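Local coordinates for protein fanconi-associated nuclease 1 homolog (Pseudomonas aeruginosa, PDB 5Y7Q) that is a bacterial homolog of Fanconi-associated nuclease 1, a multidomain protein with FAN1-type helix-turn-helix and SAP domains and a VRR-NUC nuclease domain, at residues F512-E517 with L556-F561. Sequence-based numbering, arbitrary orientation.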
loop_
_atom_site.group_PDB
_atom_site.type_symbol
_atom_site.label_atom_id
_atom_site.label_comp_id
_atom_site.label_asym_id
_atom_site.label_seq_id
_atom_site.Cartn_x
_atom_site.Cartn_y
_atom_site.Cartn_z
ATOM N N PHE A 512 20.362 -3.230 11.731
ATOM C CA PHE A 512 20.038 -1.957 11.083
ATOM C C PHE A 512 20.686 -1.852 9.707
ATOM O O PHE A 512 20.065 -1.368 8.747
ATOM C CB PHE A 512 20.463 -0.794 11.984
ATOM C CG PHE A 512 19.629 -0.667 13.232
ATOM C CD1 PHE A 512 18.542 -1.517 13.450
ATOM C CD2 PHE A 512 19.905 0.307 14.168
ATOM C CE1 PHE A 512 17.762 -1.417 14.595
ATOM C CE2 PHE A 512 19.115 0.425 15.306
ATOM C CZ PHE A 512 18.050 -0.437 15.525
ATOM N N GLU A 513 21.924 -2.326 9.579
ATOM C CA GLU A 513 22.565 -2.315 8.273
ATOM C C GLU A 513 21.914 -3.317 7.329
ATOM O O GLU A 513 21.833 -3.061 6.119
ATOM C CB GLU A 513 24.061 -2.590 8.416
ATOM C CG GLU A 513 24.935 -1.770 7.474
ATOM C CD GLU A 513 25.503 -0.516 8.130
ATOM O OE1 GLU A 513 26.255 -0.638 9.126
ATOM O OE2 GLU A 513 25.187 0.594 7.646
ATOM N N ARG A 514 21.425 -4.447 7.848
ATOM C CA ARG A 514 20.743 -5.390 6.962
ATOM C C ARG A 514 19.452 -4.793 6.411
ATOM O O ARG A 514 19.148 -4.942 5.220
ATOM C CB ARG A 514 20.450 -6.709 7.681
ATOM C CG ARG A 514 19.950 -7.815 6.742
ATOM C CD ARG A 514 19.700 -9.128 7.471
ATOM N NE ARG A 514 18.472 -9.782 7.021
ATOM C CZ ARG A 514 18.409 -10.715 6.074
ATOM N NH1 ARG A 514 19.518 -11.128 5.444
ATOM N NH2 ARG A 514 17.222 -11.232 5.757
ATOM N N LEU A 515 18.680 -4.115 7.264
ATOM C CA LEU A 515 17.461 -3.456 6.809
ATOM C C LEU A 515 17.763 -2.395 5.753
ATOM O O LEU A 515 17.150 -2.385 4.674
ATOM C CB LEU A 515 16.739 -2.845 8.006
ATOM C CG LEU A 515 15.418 -2.163 7.688
ATOM C CD1 LEU A 515 14.538 -3.063 6.809
ATOM C CD2 LEU A 515 14.730 -1.825 8.988
ATOM N N LEU A 516 18.719 -1.500 6.044
ATOM C CA LEU A 516 19.086 -0.460 5.081
ATOM C C LEU A 516 19.481 -1.045 3.737
ATOM O O LEU A 516 19.152 -0.475 2.691
ATOM C CB LEU A 516 20.238 0.392 5.606
ATOM C CG LEU A 516 19.846 1.625 6.416
ATOM C CD1 LEU A 516 21.097 2.455 6.692
ATOM C CD2 LEU A 516 18.764 2.456 5.725
ATOM N N GLU A 517 20.210 -2.169 3.746
ATOM C CA GLU A 517 20.737 -2.722 2.498
ATOM C C GLU A 517 19.619 -2.962 1.487
ATOM O O GLU A 517 19.689 -2.485 0.348
ATOM C CB GLU A 517 21.526 -4.008 2.776
ATOM C CG GLU A 517 22.977 -3.778 3.224
ATOM C CD GLU A 517 23.950 -3.565 2.054
ATOM O OE1 GLU A 517 24.598 -4.549 1.621
ATOM O OE2 GLU A 517 24.066 -2.415 1.561
ATOM N N LEU A 556 13.682 -17.772 7.019
ATOM C CA LEU A 556 14.891 -18.590 6.932
ATOM C C LEU A 556 16.126 -17.740 6.702
ATOM O O LEU A 556 17.191 -18.019 7.266
ATOM C CB LEU A 556 14.765 -19.615 5.811
ATOM C CG LEU A 556 14.307 -21.009 6.211
ATOM C CD1 LEU A 556 14.004 -21.815 4.961
ATOM C CD2 LEU A 556 15.381 -21.668 7.061
ATOM N N ARG A 557 16.023 -16.721 5.845
ATOM C CA ARG A 557 17.182 -15.857 5.654
ATOM C C ARG A 557 17.525 -15.127 6.945
ATOM O O ARG A 557 18.703 -14.950 7.271
ATOM C CB ARG A 557 16.932 -14.881 4.509
ATOM C CG ARG A 557 16.267 -15.557 3.325
ATOM C CD ARG A 557 16.328 -14.734 2.035
ATOM N NE ARG A 557 15.035 -14.180 1.647
ATOM C CZ ARG A 557 14.636 -12.965 1.995
ATOM N NH1 ARG A 557 15.441 -12.210 2.735
ATOM N NH2 ARG A 557 13.451 -12.499 1.601
ATOM N N TRP A 558 16.513 -14.729 7.716
ATOM C CA TRP A 558 16.822 -14.046 8.959
ATOM C C TRP A 558 17.429 -14.991 9.991
ATOM O O TRP A 558 18.315 -14.594 10.753
ATOM C CB TRP A 558 15.586 -13.356 9.520
ATOM C CG TRP A 558 16.048 -12.086 10.074
ATOM C CD1 TRP A 558 16.701 -11.897 11.265
ATOM C CD2 TRP A 558 16.012 -10.814 9.428
ATOM N NE1 TRP A 558 17.041 -10.569 11.413
ATOM C CE2 TRP A 558 16.632 -9.884 10.298
ATOM C CE3 TRP A 558 15.498 -10.362 8.215
ATOM C CZ2 TRP A 558 16.746 -8.535 9.984
ATOM C CZ3 TRP A 558 15.618 -9.032 7.908
ATOM C CH2 TRP A 558 16.237 -8.129 8.787
ATOM N N LEU A 559 16.985 -16.244 10.021
ATOM C CA LEU A 559 17.624 -17.229 10.880
ATOM C C LEU A 559 19.072 -17.455 10.474
ATOM O O LEU A 559 19.957 -17.545 11.329
ATOM C CB LEU A 559 16.854 -18.536 10.823
ATOM C CG LEU A 559 15.529 -18.514 11.547
ATOM C CD1 LEU A 559 15.181 -19.948 11.854
ATOM C CD2 LEU A 559 15.680 -17.715 12.800
ATOM N N GLN A 560 19.326 -17.580 9.172
ATOM C CA GLN A 560 20.694 -17.732 8.699
ATOM C C GLN A 560 21.535 -16.539 9.125
ATOM O O GLN A 560 22.640 -16.692 9.656
ATOM C CB GLN A 560 20.702 -17.899 7.178
ATOM C CG GLN A 560 22.072 -18.205 6.575
ATOM C CD GLN A 560 22.085 -18.111 5.045
ATOM O OE1 GLN A 560 21.033 -18.132 4.399
ATOM N NE2 GLN A 560 23.280 -18.000 4.465
ATOM N N PHE A 561 20.997 -15.338 8.948
ATOM C CA PHE A 561 21.739 -14.136 9.298
ATOM C C PHE A 561 22.036 -14.089 10.788
ATOM O O PHE A 561 23.157 -13.769 11.204
ATOM C CB PHE A 561 20.950 -12.903 8.874
ATOM C CG PHE A 561 21.604 -11.623 9.265
ATOM C CD1 PHE A 561 22.606 -11.080 8.479
ATOM C CD2 PHE A 561 21.237 -10.968 10.431
ATOM C CE1 PHE A 561 23.222 -9.886 8.835
ATOM C CE2 PHE A 561 21.858 -9.777 10.798
ATOM C CZ PHE A 561 22.850 -9.232 9.999
#
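Arg514 reaches between two aromatic rings, Trp558 and Phe561: its CD packs on a face of each, and its guanidinium meets the indole face alone. One face of the indole receives the guanidinium edge-on: the two planes stand 86° apart, NE sits over the six-membered ring toward its rim, and Arg514 CZ is 4.0 Å from that ring's centroid, a cation-pi contact. One face of the guanidinium, meanwhile, looks toward helix 553-564, over Trp558 CA, Phe561 CB and the carbonyl oxygen of Arg557. The Phe561 face takes the aliphatic part, with Arg514 CD 3.6 Å from the ring centroid and almost on the ring normal; the same methylene makes a second CH-pi contact with Trp558. CG anti to the backbone N (chi1 -170°) and an extended chi2 carry the arginine out to these rings, before the chain bends at chi3.

Such a long side chain bridges a wide gap, for the axes of 512-517 and 556-561 come no closer than 12.8 Å, their N-to-C directions 141° apart. Within the VRR-NUC domain, a PD-(D/E)XK-type nuclease fold, helix 553-564 belongs to the beta-alpha-beta crossover joining parallel strands 538-545 and 569-577, and Leu559 packs against the latter.

Beyond the rings, Arg514 NH2 meets the Arg557 guanidinium at its edge, near its plane, 3.6 Å from Arg557 NH1. Asp342 of helix 342-358 probably eases this meeting of like charges: it touches the Arg557 side chain and forms a long, weak ion pair with Arg514 NH1.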